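Local coordinates for protein NAD-dependent aldehyde dehydrogenase (Sinorhizobium meliloti, PDB 3U4J) that probably oxidises aldehydes to carboxylic acids with NAD or NADP as electron acceptor, as other aldehyde dehydrogenases do, and binds a calcium ion, at residues 56-60 and 61-65; 105-108 and 109-113; 180-183 and 184-188; 254-257 and 258-261. All blocks are in the same frame, centred on the assembly; numbering follows the deposited sequence.

In the fold
All four contacts are local, made along or at the start of a helix, and they differ mainly in burial. Contacts 2 and 3 are buried, contacts 1 and 4 partly exposed. Contacts 3 and 4 belong to beta-alpha-beta units of the same mixed sheet, with strand 153-168 leading into helix 174-187 and strand 243-247 into helix 250-261; their centres lie about 22 Å apart. Contact 1 opens helix 60-75 with a capping box, and its helix and that of contact 4 both pack on helix 231-237. In contacts 2 and 3 buried polar groups are matched by residues far along the chain; contact 4 instead turns one side to a second subunit.

Contact 1 (56-60 and 61-65)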
loop_
_atom_site.group_PDB
_atom_site.type_symbol
_atom_site.label_atom_id
_atom_site.label_comp_id
_atom_site.label_asym_id
_atom_site.label_seq_id
_atom_site.Cartn_x
_atom_site.Cartn_y
_atom_site.Cartn_z
ATOM N N PRO A 56 21.866 -9.169 37.121
ATOM C CA PRO A 56 23.093 -9.891 36.854
ATOM C C PRO A 56 24.056 -9.120 35.973
ATOM O O PRO A 56 23.646 -8.234 35.177
ATOM C CB PRO A 56 22.615 -11.152 36.121
ATOM C CG PRO A 56 21.237 -11.374 36.637
ATOM C CD PRO A 56 20.683 -9.954 36.722
ATOM N N GLU A 57 25.334 -9.448 36.140
ATOM C CA GLU A 57 26.354 -8.980 35.237
ATOM C C GLU A 57 26.615 -10.150 34.315
ATOM O O GLU A 57 27.325 -11.084 34.702
ATOM C CB GLU A 57 27.622 -8.603 36.016
ATOM C CG GLU A 57 28.789 -8.231 35.104
ATOM C CD GLU A 57 30.118 -7.983 35.858
ATOM O OE1 GLU A 57 30.172 -8.057 37.118
ATOM O OE2 GLU A 57 31.114 -7.726 35.152
ATOM N N ALA A 58 26.041 -10.127 33.108
ATOM C CA ALA A 58 26.148 -11.292 32.229
ATOM C C ALA A 58 27.565 -11.454 31.683
ATOM O O ALA A 58 28.236 -10.472 31.372
ATOM C CB ALA A 58 25.136 -11.227 31.064
ATOM N N SER A 59 27.983 -12.711 31.579
ATOM C CA SER A 59 29.185 -13.097 30.863
ATOM C C SER A 59 28.807 -13.296 29.389
ATOM O O SER A 59 27.616 -13.436 29.058
ATOM C CB SER A 59 29.692 -14.439 31.432
ATOM O OG SER A 59 28.902 -15.487 30.885
ATOM N N ALA A 60 29.815 -13.347 28.516
ATOM C CA ALA A 60 29.596 -13.674 27.097
ATOM C C ALA A 60 28.814 -14.972 26.938
ATOM O O ALA A 60 27.922 -15.073 26.090
ATOM C CB ALA A 60 30.954 -13.752 26.315
ATOM N N ASP A 61 29.129 -15.969 27.763
ATOM C CA ASP A 61 28.403 -17.236 27.695
ATOM C C ASP A 61 26.935 -17.138 28.128
ATOM O O ASP A 61 26.092 -17.846 27.587
ATOM C CB ASP A 61 29.111 -18.311 28.525
ATOM C CG ASP A 61 30.393 -18.816 27.848
ATOM O OD1 ASP A 61 30.361 -19.069 26.623
ATOM O OD2 ASP A 61 31.424 -18.966 28.539
ATOM N N ASP A 62 26.643 -16.314 29.129
ATOM C CA ASP A 62 25.247 -16.075 29.537
ATOM C C ASP A 62 24.445 -15.527 28.337
ATOM O O ASP A 62 23.331 -15.977 28.083
ATOM C CB ASP A 62 25.164 -15.073 30.716
ATOM C CG ASP A 62 25.782 -15.621 32.033
ATOM O OD1 ASP A 62 26.380 -14.808 32.793
ATOM O OD2 ASP A 62 25.669 -16.833 32.329
ATOM N N VAL A 63 25.044 -14.597 27.590
ATOM C CA VAL A 63 24.386 -13.974 26.439
ATOM C C VAL A 63 24.169 -14.963 25.307
ATOM O O VAL A 63 23.095 -14.984 24.710
ATOM C CB VAL A 63 25.097 -12.670 25.973
ATOM C CG1 VAL A 63 24.374 -12.062 24.749
ATOM C CG2 VAL A 63 25.112 -11.660 27.101
ATOM N N ARG A 64 25.154 -15.828 25.045
ATOM C CA ARG A 64 24.996 -16.852 24.011
ATOM C C ARG A 64 23.877 -17.830 24.334
ATOM O O ARG A 64 23.173 -18.271 23.423
ATOM C CB ARG A 64 26.315 -17.602 23.750
ATOM C CG ARG A 64 27.394 -16.744 23.054
ATOM C CD ARG A 64 28.705 -17.557 22.808
ATOM N NE ARG A 64 29.853 -16.651 22.826
ATOM C CZ ARG A 64 30.788 -16.640 23.764
ATOM N NH1 ARG A 64 30.768 -17.510 24.760
ATOM N NH2 ARG A 64 31.771 -15.762 23.687
ATOM N N LYS A 65 23.706 -18.159 25.616
ATOM C CA LYS A 65 22.549 -18.955 26.062
ATOM C C LYS A 65 21.194 -18.320 25.691
ATOM O O LYS A 65 20.267 -19.021 25.301
ATOM C CB LYS A 65 22.563 -19.159 27.578
ATOM C CG LYS A 65 23.406 -20.379 28.034
ATOM C CD LYS A 65 23.352 -20.594 29.557
ATOM C CE LYS A 65 24.497 -21.532 30.034
ATOM N NZ LYS A 65 24.634 -21.489 31.529
#
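S59 and D62 hold each other in a capping box at the start of helix 60-75. The S59 hydroxyl stands between its backbone N and carbonyl carbon (chi1 79°), which brings OG round to accept from D62 N at 3.0 Å. D62 places CG beside its backbone N, and OD1 receives S59 N at 2.9 Å in an almost straight bond (178°), met on the anti side but tilted well out of the carboxylate plane. Serine suits the N-cap because OG reaches forward to a first-turn amide that no preceding turn can serve; aspartate, because it reaches back to the N-cap amide. An alanine in place of D62 would probably leave S59 N without its acceptor. One turn further, the extended R64 chain brings its guanidinium over A60, with NH2 3.4 Å from A60 CB, while NH1 forms a salt bridge with D61 OD1 at 2.5 Å. On the buried side, A58 CB meets V63 CG2 at 4.0 Å. V63 continues onto A231 and V234 of helix 231-237, A58 and D62 pack against M25 of strand 25-27, and D62 OD2 accepts from A35 N, tying the helix start to the loop between strands 30-32 and 39-43.

Contact 2 (105-108 and 109-113); sequences LALI and ESLEV
L107 and L111, one turn apart on helix 102-113, cross obliquely: CD1 of L107 lies 3.9 Å from CG of L111. L107 sends CG anti to its backbone N (chi1 180°), swinging its branch along the helix to meet the next leucine, whereas L111 keeps CG beside its own N and lays it against the L107 carbonyl. Branched aliphatic chains suit this side, where L107 also touches L337 and the L111 side chain lies about 4 Å from that of L17, a calcium ligand. I108 and E112 behave differently, running side by side and pointing the same way. The CG2 methyl of I108 comes 3.4 Å from E112 OE2, while the extended glutamate passes its CG over I108 O. Beneath both pairs run regular helical bonds, L111 N to L107 O and E112 N to I108 O, each 2.9 Å. E109 OE1 accepts from F175 N, and its OE2 is hydrogen-bonded to T203 OG1. E112 OE1 likewise accepts from G202 N. The chemistry thus divides round the helix: leucines supply apolar packing, while two buried glutamates meet backbone and hydroxyl groups of neighbouring helices, E109 with both oxygens and E112 with OE1, which would probably stabilise their negative charge.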
loop_
_atom_site.group_PDB
_atom_site.type_symbol
_atom_site.label_atom_id
_atom_site.label_comp_id
_atom_site.label_asym_id
_atom_site.label_seq_id
_atom_site.Cartn_x
_atom_site.Cartn_y
_atom_site.Cartn_z
ATOM N N LEU A 105 5.419 0.101 37.372
ATOM C CA LEU A 105 6.433 0.296 36.335
ATOM C C LEU A 105 6.950 1.736 36.315
ATOM O O LEU A 105 8.135 1.982 36.066
ATOM C CB LEU A 105 5.913 -0.121 34.959
ATOM C CG LEU A 105 5.533 -1.601 34.821
ATOM C CD1 LEU A 105 4.682 -1.775 33.566
ATOM C CD2 LEU A 105 6.797 -2.462 34.753
ATOM N N ALA A 106 6.061 2.679 36.601
ATOM C CA ALA A 106 6.403 4.100 36.513
ATOM C C ALA A 106 7.420 4.387 37.601
ATOM O O ALA A 106 8.400 5.139 37.385
ATOM C CB ALA A 106 5.141 4.982 36.705
ATOM N N LEU A 107 7.174 3.793 38.776
ATOM C CA LEU A 107 8.083 3.961 39.916
ATOM C C LEU A 107 9.493 3.397 39.643
ATOM O O LEU A 107 10.505 4.048 39.941
ATOM C CB LEU A 107 7.474 3.386 41.206
ATOM C CG LEU A 107 8.369 3.509 42.467
ATOM C CD1 LEU A 107 8.706 4.997 42.826
ATOM C CD2 LEU A 107 7.737 2.793 43.652
ATOM N N ILE A 108 9.563 2.196 39.073
ATOM C CA ILE A 108 10.853 1.613 38.676
ATOM C C ILE A 108 11.615 2.605 37.760
ATOM O O ILE A 108 12.762 2.951 38.043
ATOM C CB ILE A 108 10.676 0.233 38.000
ATOM C CG1 ILE A 108 10.040 -0.760 38.965
ATOM C CG2 ILE A 108 12.055 -0.362 37.505
ATOM C CD1 ILE A 108 9.801 -2.135 38.292
ATOM N N GLU A 109 10.952 3.088 36.698
ATOM C CA GLU A 109 11.593 3.953 35.709
ATOM C C GLU A 109 12.088 5.204 36.395
ATOM O O GLU A 109 13.183 5.667 36.117
ATOM C CB GLU A 109 10.623 4.416 34.599
ATOM C CG GLU A 109 10.374 3.481 33.440
ATOM C CD GLU A 109 11.560 3.232 32.507
ATOM O OE1 GLU A 109 11.584 3.770 31.361
ATOM O OE2 GLU A 109 12.428 2.448 32.913
ATOM N N SER A 110 11.256 5.763 37.266
ATOM C CA SER A 110 11.591 7.005 37.972
ATOM C C SER A 110 12.849 6.831 38.830
ATOM O O SER A 110 13.801 7.642 38.775
ATOM C CB SER A 110 10.411 7.442 38.851
ATOM O OG SER A 110 10.698 8.657 39.502
ATOM N N LEU A 111 12.842 5.770 39.629
ATOM C CA LEU A 111 13.957 5.495 40.526
ATOM C C LEU A 111 15.270 5.207 39.786
ATOM O O LEU A 111 16.326 5.673 40.196
ATOM C CB LEU A 111 13.595 4.323 41.439
ATOM C CG LEU A 111 12.574 4.608 42.552
ATOM C CD1 LEU A 111 12.177 3.280 43.276
ATOM C CD2 LEU A 111 13.139 5.623 43.513
ATOM N N GLU A 112 15.207 4.408 38.715
ATOM C CA GLU A 112 16.417 3.982 38.028
ATOM C C GLU A 112 16.924 5.042 37.066
ATOM O O GLU A 112 18.130 5.203 36.912
ATOM C CB GLU A 112 16.211 2.657 37.275
ATOM C CG GLU A 112 15.822 1.504 38.182
ATOM C CD GLU A 112 15.704 0.168 37.469
ATOM O OE1 GLU A 112 15.929 0.085 36.237
ATOM O OE2 GLU A 112 15.386 -0.822 38.161
ATOM N N VAL A 113 16.010 5.742 36.406
ATOM C CA VAL A 113 16.409 6.708 35.397
ATOM C C VAL A 113 16.575 8.123 36.000
ATOM O O VAL A 113 17.331 8.899 35.467
ATOM C CB VAL A 113 15.402 6.759 34.185
ATOM C CG1 VAL A 113 15.784 7.850 33.173
ATOM C CG2 VAL A 113 15.281 5.402 33.504
#

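Contact 3 (180-183 and 184-188)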
loop_
_atom_site.group_PDB
_atom_site.type_symbol
_atom_site.label_atom_id
_atom_site.label_comp_id
_atom_site.label_asym_id
_atom_site.label_seq_id
_atom_site.Cartn_x
_atom_site.Cartn_y
_atom_site.Cartn_z
ATOM N N GLU A 180 9.068 0.401 21.533
ATOM C CA GLU A 180 9.133 0.785 20.100
ATOM C C GLU A 180 9.829 -0.277 19.239
ATOM O O GLU A 180 9.847 -0.165 18.024
ATOM C CB GLU A 180 9.933 2.078 19.891
ATOM C CG GLU A 180 9.413 3.342 20.518
ATOM C CD GLU A 180 10.393 4.519 20.297
ATOM O OE1 GLU A 180 11.567 4.298 19.872
ATOM O OE2 GLU A 180 9.988 5.670 20.572
ATOM N N ARG A 181 10.456 -1.269 19.858
ATOM C CA ARG A 181 11.262 -2.262 19.098
ATOM C C ARG A 181 10.698 -3.674 19.240
ATOM O O ARG A 181 10.383 -4.311 18.245
ATOM C CB ARG A 181 12.724 -2.286 19.573
ATOM C CG ARG A 181 13.449 -0.924 19.490
ATOM C CD ARG A 181 13.783 -0.490 18.049
ATOM N NE ARG A 181 14.553 0.752 18.128
ATOM C CZ ARG A 181 14.034 1.954 18.345
ATOM N NH1 ARG A 181 12.714 2.127 18.409
ATOM N NH2 ARG A 181 14.840 2.999 18.494
ATOM N N VAL A 182 10.606 -4.166 20.473
ATOM C CA VAL A 182 10.175 -5.546 20.722
ATOM C C VAL A 182 8.837 -5.900 20.037
ATOM O O VAL A 182 8.760 -6.908 19.347
ATOM C CB VAL A 182 10.166 -5.899 22.248
ATOM C CG1 VAL A 182 9.511 -7.280 22.522
ATOM C CG2 VAL A 182 11.601 -5.843 22.838
ATOM N N PRO A 183 7.786 -5.066 20.208
ATOM C CA PRO A 183 6.486 -5.499 19.631
ATOM C C PRO A 183 6.503 -5.598 18.101
ATOM O O PRO A 183 5.863 -6.476 17.542
ATOM C CB PRO A 183 5.500 -4.388 20.085
ATOM C CG PRO A 183 6.142 -3.718 21.250
ATOM C CD PRO A 183 7.648 -3.822 20.990
ATOM N N TRP A 184 7.243 -4.716 17.431
ATOM C CA TRP A 184 7.362 -4.763 15.998
ATOM C C TRP A 184 8.132 -5.995 15.527
ATOM O O TRP A 184 7.778 -6.619 14.505
ATOM C CB TRP A 184 7.994 -3.474 15.467
ATOM C CG TRP A 184 6.948 -2.364 15.267
ATOM C CD1 TRP A 184 6.381 -1.988 14.081
ATOM C CD2 TRP A 184 6.345 -1.533 16.285
ATOM N NE1 TRP A 184 5.458 -0.984 14.301
ATOM C CE2 TRP A 184 5.420 -0.679 15.635
ATOM C CE3 TRP A 184 6.511 -1.418 17.678
ATOM C CZ2 TRP A 184 4.664 0.299 16.322
ATOM C CZ3 TRP A 184 5.737 -0.460 18.386
ATOM C CH2 TRP A 184 4.818 0.388 17.695
ATOM N N ALA A 185 9.165 -6.346 16.284
ATOM C CA ALA A 185 9.991 -7.510 15.982
ATOM C C ALA A 185 9.232 -8.828 16.223
ATOM O O ALA A 185 9.071 -9.636 15.319
ATOM C CB ALA A 185 11.309 -7.445 16.846
ATOM N N ILE A 186 8.727 -9.049 17.431
ATOM C CA ILE A 186 8.014 -10.328 17.687
ATOM C C ILE A 186 6.665 -10.363 16.957
ATOM O O ILE A 186 6.177 -11.426 16.602
ATOM C CB ILE A 186 7.821 -10.614 19.197
ATOM C CG1 ILE A 186 6.946 -9.536 19.871
ATOM C CG2 ILE A 186 9.192 -10.705 19.861
ATOM C CD1 ILE A 186 6.324 -9.933 21.216
ATOM N N GLY A 187 6.074 -9.193 16.721
ATOM C CA GLY A 187 4.861 -9.096 15.893
ATOM C C GLY A 187 5.109 -9.520 14.459
ATOM O O GLY A 187 4.230 -10.073 13.820
ATOM N N SER A 188 6.327 -9.296 13.968
ATOM C CA SER A 188 6.756 -9.820 12.674
ATOM C C SER A 188 7.064 -11.322 12.666
ATOM O O SER A 188 7.303 -11.884 11.584
ATOM C CB SER A 188 8.008 -9.072 12.179
ATOM O OG SER A 188 7.722 -7.695 11.954
#
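W184 lays the six-membered part of its indole against the preceding turn, with CE3 3.6 Å from E180 O and 4.0 Å from P183 CB; both meet the ring obliquely. Its CG sits beside the backbone N (chi1 -85°), which carries the ring back toward E180. The broad indole suits this place because it can cover the turn while its NE1 donates to G481 O. Beyond it, V182 CG1 and I186 CG1 meet loosely at 4.3 Å. I186 turns CG1 between its backbone N and carbonyl carbon (chi1 63°), bringing that carbon close to V182 O. Backbone bonds hold these side chains in step: I186 N reaches V182 O at 2.9 Å, whereas G187 N meets P183 O at 2.8 Å from above the carbonyl plane. Glycine fits position 187, since a side-chain carbon there would run into P183 O. P183 has no N-H to offer the turn before, and the helix kinks at that point. Further out, in this beta-alpha-beta unit of strand 153-168, helix 174-187 and strand 191-195, V182 and P183 pack on W131 of helix 117-138, A185 and I186 on V192, and the W184 ring meets F485. S188 OG and N both bond to W184 O. The E180-R181 salt bridge is buried, with R181 NH2 also bonded to T247 OG1; sharing these partners probably offsets the cost of enclosing the charges.

Contact 4 (254-257 and 258-261)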
loop_
_atom_site.group_PDB
_atom_site.type_symbol
_atom_site.label_atom_id
_atom_site.label_comp_id
_atom_site.label_asym_id
_atom_site.label_seq_id
_atom_site.Cartn_x
_atom_site.Cartn_y
_atom_site.Cartn_z
ATOM N N THR A 254 28.242 2.987 15.603
ATOM C CA THR A 254 29.161 2.814 14.494
ATOM C C THR A 254 30.033 1.574 14.769
ATOM O O THR A 254 30.191 0.721 13.896
ATOM C CB THR A 254 30.060 4.049 14.287
ATOM O OG1 THR A 254 30.843 4.227 15.457
ATOM C CG2 THR A 254 29.245 5.328 14.067
ATOM N N LYS A 255 30.549 1.459 15.988
ATOM C CA LYS A 255 31.357 0.293 16.353
ATOM C C LYS A 255 30.584 -1.015 16.195
ATOM O O LYS A 255 31.099 -1.970 15.619
ATOM C CB LYS A 255 31.911 0.437 17.782
ATOM C CG LYS A 255 32.682 -0.800 18.304
ATOM C CD LYS A 255 33.283 -0.542 19.708
ATOM C CE LYS A 255 34.543 0.364 19.656
ATOM N NZ LYS A 255 34.267 1.831 19.405
ATOM N N LEU A 256 29.349 -1.066 16.710
ATOM C CA LEU A 256 28.520 -2.272 16.539
ATOM C C LEU A 256 28.169 -2.533 15.105
ATOM O O LEU A 256 28.117 -3.674 14.693
ATOM C CB LEU A 256 27.248 -2.223 17.388
ATOM C CG LEU A 256 27.497 -2.380 18.892
ATOM C CD1 LEU A 256 26.148 -2.331 19.553
ATOM C CD2 LEU A 256 28.214 -3.701 19.253
ATOM N N GLY A 257 27.924 -1.459 14.358
ATOM C CA GLY A 257 27.700 -1.536 12.923
ATOM C C GLY A 257 28.884 -2.178 12.203
ATOM O O GLY A 257 28.706 -3.097 11.413
ATOM N N GLU A 258 30.103 -1.730 12.493
ATOM C CA GLU A 258 31.259 -2.312 11.783
ATOM C C GLU A 258 31.390 -3.806 12.080
ATOM O O GLU A 258 31.663 -4.605 11.175
ATOM C CB GLU A 258 32.558 -1.610 12.149
ATOM C CG GLU A 258 32.448 -0.094 12.280
ATOM C CD GLU A 258 33.731 0.526 12.806
ATOM O OE1 GLU A 258 34.826 0.034 12.432
ATOM O OE2 GLU A 258 33.643 1.522 13.556
ATOM N N ILE A 259 31.191 -4.178 13.342
ATOM C CA ILE A 259 31.312 -5.594 13.745
ATOM C C ILE A 259 30.269 -6.438 13.029
ATOM O O ILE A 259 30.580 -7.482 12.435
ATOM C CB ILE A 259 31.154 -5.754 15.274
ATOM C CG1 ILE A 259 32.366 -5.142 15.987
ATOM C CG2 ILE A 259 30.937 -7.232 15.634
ATOM C CD1 ILE A 259 32.138 -4.828 17.471
ATOM N N ALA A 260 29.021 -5.956 13.062
ATOM C CA ALA A 260 27.911 -6.633 12.377
ATOM C C ALA A 260 28.123 -6.763 10.893
ATOM O O ALA A 260 27.719 -7.765 10.290
ATOM C CB ALA A 260 26.541 -5.930 12.668
ATOM N N ALA A 261 28.742 -5.767 10.274
ATOM C CA ALA A 261 28.968 -5.857 8.825
ATOM C C ALA A 261 29.912 -7.023 8.472
ATOM O O ALA A 261 29.851 -7.573 7.367
ATOM C CB ALA A 261 29.491 -4.557 8.291
#
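K255 runs alongside I259 one turn later, both pointing the same way, and its CG methylene lies 4.1 Å from the I259 CD1 methyl. The lysine sets CG anti to its backbone N (chi1 175°), presenting the aliphatic part of the chain to I259, then bends at chi3 and chi4, which turns NZ away from I259. Lysine suits this exposed flank because its carbon chain can shelter an apolar neighbour while the charge remains at the far end. I259 takes a different first torsion, with CG1 beside its own N and 3.4 Å from K255 O. On the inner side L256 approaches more distantly, its CD2 being 4.5 Å from I259 CD1. E258 extends beyond CG back along the helix beside T254; K255 NZ stands 5.9 Å from E258 OE2, too far for contact. An alanine in place of E258 takes away the carboxylate and would probably leave R262 of the second subunit without its weak, long ion-pair partner and K255 without a nearby opposite charge. The T254 hydroxyl turns back to R251 O. Small residues follow: A260 N bonds to L256 O and A261 N to G257 O, each at 2.9 Å. A261 packs on G257 of the second subunit, where the absence of a side chain suits the close approach, and T254 and E258 pack on A261 of that subunit. Helix 250-261 links strands 243-247 and 266-270 in a beta-alpha-beta unit, with L256 and I259 against A236 of helix 231-237 and its other side at the subunit interface.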